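PDB 4NRH: chaperone SycD from Chlamydia pneumoniae, which probably serves as a type III secretion chaperone of the LcrH/SycD family, binding the gatekeeper CopN in a complex thought to direct translocator secretion. Local coordinates for residues 153-156 with 157-161. Numbering follows the deposited sequence.
Sequences MAWV and RAQHK
Arg157 runs extended alongside Met153 on the last turn of helix 147-158, and the guanidinium turns NH1 onto the backbone carbonyl, Arg157 NH1 donating to Met153 O at 2.9 Å. The hydrogen bond meets the carbonyl well off its axis (C=O...N angle 116°), and the oxygen lies near the guanidinium edge. Arg157 N gives the same oxygen a weak bond (3.4 Å), which NH1 probably supplements. Two residues further on, Gln159 N closes the helix with a straighter bond to Trp155 O (3.1 Å). With CG set between its backbone N and carbonyl carbon (chi1 62°), Gln159 turns its amide back over one face of the Trp155 indole, near the rim; the two planes are 53° apart, and Gln159 OE1 lies 3.2 Å from Trp155 CZ2. Ala154 and Ala158 form the buried side, Ala154 against Ile171 of helix 165-174 and Ala158 against Pro128. Met153 and Val156 lie on the exposed side, and the chain leaves helical geometry at Gln159. Because Arg157 NH2 also forms a salt bridge to Asp125, the guanidinium links the end of helix 147-158 to the connection between helices 110-123 and 129-140 of the TPR-type fold.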
loop_
_atom_site.group_PDB
_atom_site.type_symbol
_atom_site.label_atom_id
_atom_site.label_comp_id
_atom_site.label_asym_id
_atom_site.label_seq_id
_atom_site.Cartn_x
_atom_site.Cartn_y
_atom_site.Cartn_z
ATOM N N MET D 153 21.237 23.058 27.209
ATOM C CA MET D 153 19.779 22.992 27.182
ATOM C C MET D 153 19.261 22.047 28.258
ATOM O O MET D 153 18.240 22.314 28.892
ATOM C CB MET D 153 19.280 22.548 25.807
ATOM C CG MET D 153 18.933 23.698 24.878
ATOM S SD MET D 153 18.690 23.171 23.173
ATOM C CE MET D 153 18.596 24.755 22.341
ATOM N N ALA D 154 19.967 20.939 28.456
ATOM C CA ALA D 154 19.649 20.016 29.537
ATOM C C ALA D 154 19.885 20.696 30.879
ATOM O O ALA D 154 19.069 20.590 31.791
ATOM C CB ALA D 154 20.479 18.749 29.421
ATOM N N TRP D 155 21.011 21.398 30.979
ATOM C CA TRP D 155 21.407 22.098 32.198
ATOM C C TRP D 155 20.353 23.095 32.676
ATOM O O TRP D 155 20.015 23.128 33.860
ATOM C CB TRP D 155 22.738 22.820 31.978
ATOM C CG TRP D 155 23.123 23.725 33.106
ATOM C CD1 TRP D 155 23.182 25.088 33.077
ATOM C CD2 TRP D 155 23.503 23.335 34.431
ATOM N NE1 TRP D 155 23.576 25.571 34.302
ATOM C CE2 TRP D 155 23.779 24.516 35.150
ATOM C CE3 TRP D 155 23.637 22.103 35.078
ATOM C CZ2 TRP D 155 24.180 24.499 36.483
ATOM C CZ3 TRP D 155 24.036 22.090 36.402
ATOM C CH2 TRP D 155 24.302 23.280 37.091
ATOM N N VAL D 156 19.856 23.914 31.754
ATOM C CA VAL D 156 18.845 24.920 32.070
ATOM C C VAL D 156 17.595 24.272 32.660
ATOM O O VAL D 156 17.033 24.756 33.644
ATOM C CB VAL D 156 18.460 25.737 30.816
ATOM C CG1 VAL D 156 17.199 26.550 31.066
ATOM C CG2 VAL D 156 19.609 26.646 30.405
ATOM N N ARG D 157 17.178 23.165 32.056
ATOM C CA ARG D 157 15.978 22.454 32.482
ATOM C C ARG D 157 16.215 21.591 33.722
ATOM O O ARG D 157 15.270 21.249 34.433
ATOM C CB ARG D 157 15.454 21.587 31.336
ATOM C CG ARG D 157 14.867 22.387 30.184
ATOM C CD ARG D 157 15.015 21.649 28.863
ATOM N NE ARG D 157 14.417 22.389 27.754
ATOM C CZ ARG D 157 15.014 23.390 27.113
ATOM N NH1 ARG D 157 16.232 23.776 27.468
ATOM N NH2 ARG D 157 14.392 24.005 26.117
ATOM N N ALA D 158 17.473 21.244 33.978
ATOM C CA ALA D 158 17.809 20.343 35.079
ATOM C C ALA D 158 17.945 21.062 36.419
ATOM O O ALA D 158 17.462 20.576 37.441
ATOM C CB ALA D 158 19.093 19.587 34.765
ATOM N N GLN D 159 18.605 22.217 36.412
ATOM C CA GLN D 159 18.868 22.948 37.649
ATOM C C GLN D 159 17.591 23.486 38.289
ATOM O O GLN D 159 16.538 23.535 37.649
ATOM C CB GLN D 159 19.842 24.101 37.392
ATOM C CG GLN D 159 19.325 25.154 36.428
ATOM C CD GLN D 159 20.344 26.246 36.162
ATOM O OE1 GLN D 159 21.449 26.224 36.702
ATOM N NE2 GLN D 159 19.974 27.212 35.327
ATOM N N HIS D 160 17.702 23.847 39.568
ATOM C CA HIS D 160 16.631 24.472 40.353
ATOM C C HIS D 160 15.479 23.527 40.705
ATOM O O HIS D 160 14.753 23.768 41.667
ATOM C CB HIS D 160 16.084 25.709 39.631
ATOM C CG HIS D 160 17.146 26.667 39.190
ATOM N ND1 HIS D 160 17.082 27.349 37.994
ATOM C CD2 HIS D 160 18.299 27.053 39.783
ATOM C CE1 HIS D 160 18.150 28.118 37.872
ATOM N NE2 HIS D 160 18.905 27.956 38.944
ATOM N N LYS D 161 15.308 22.458 39.934
ATOM C CA LYS D 161 14.238 21.502 40.198
ATOM C C LYS D 161 14.776 20.226 40.841
ATOM O O LYS D 161 15.735 19.632 40.346
ATOM C CB LYS D 161 13.483 21.165 38.911
ATOM C CG LYS D 161 12.673 22.321 38.345
ATOM C CD LYS D 161 11.565 21.823 37.428
ATOM C CE LYS D 161 10.956 22.964 36.626
ATOM N NZ LYS D 161 10.142 22.467 35.481
#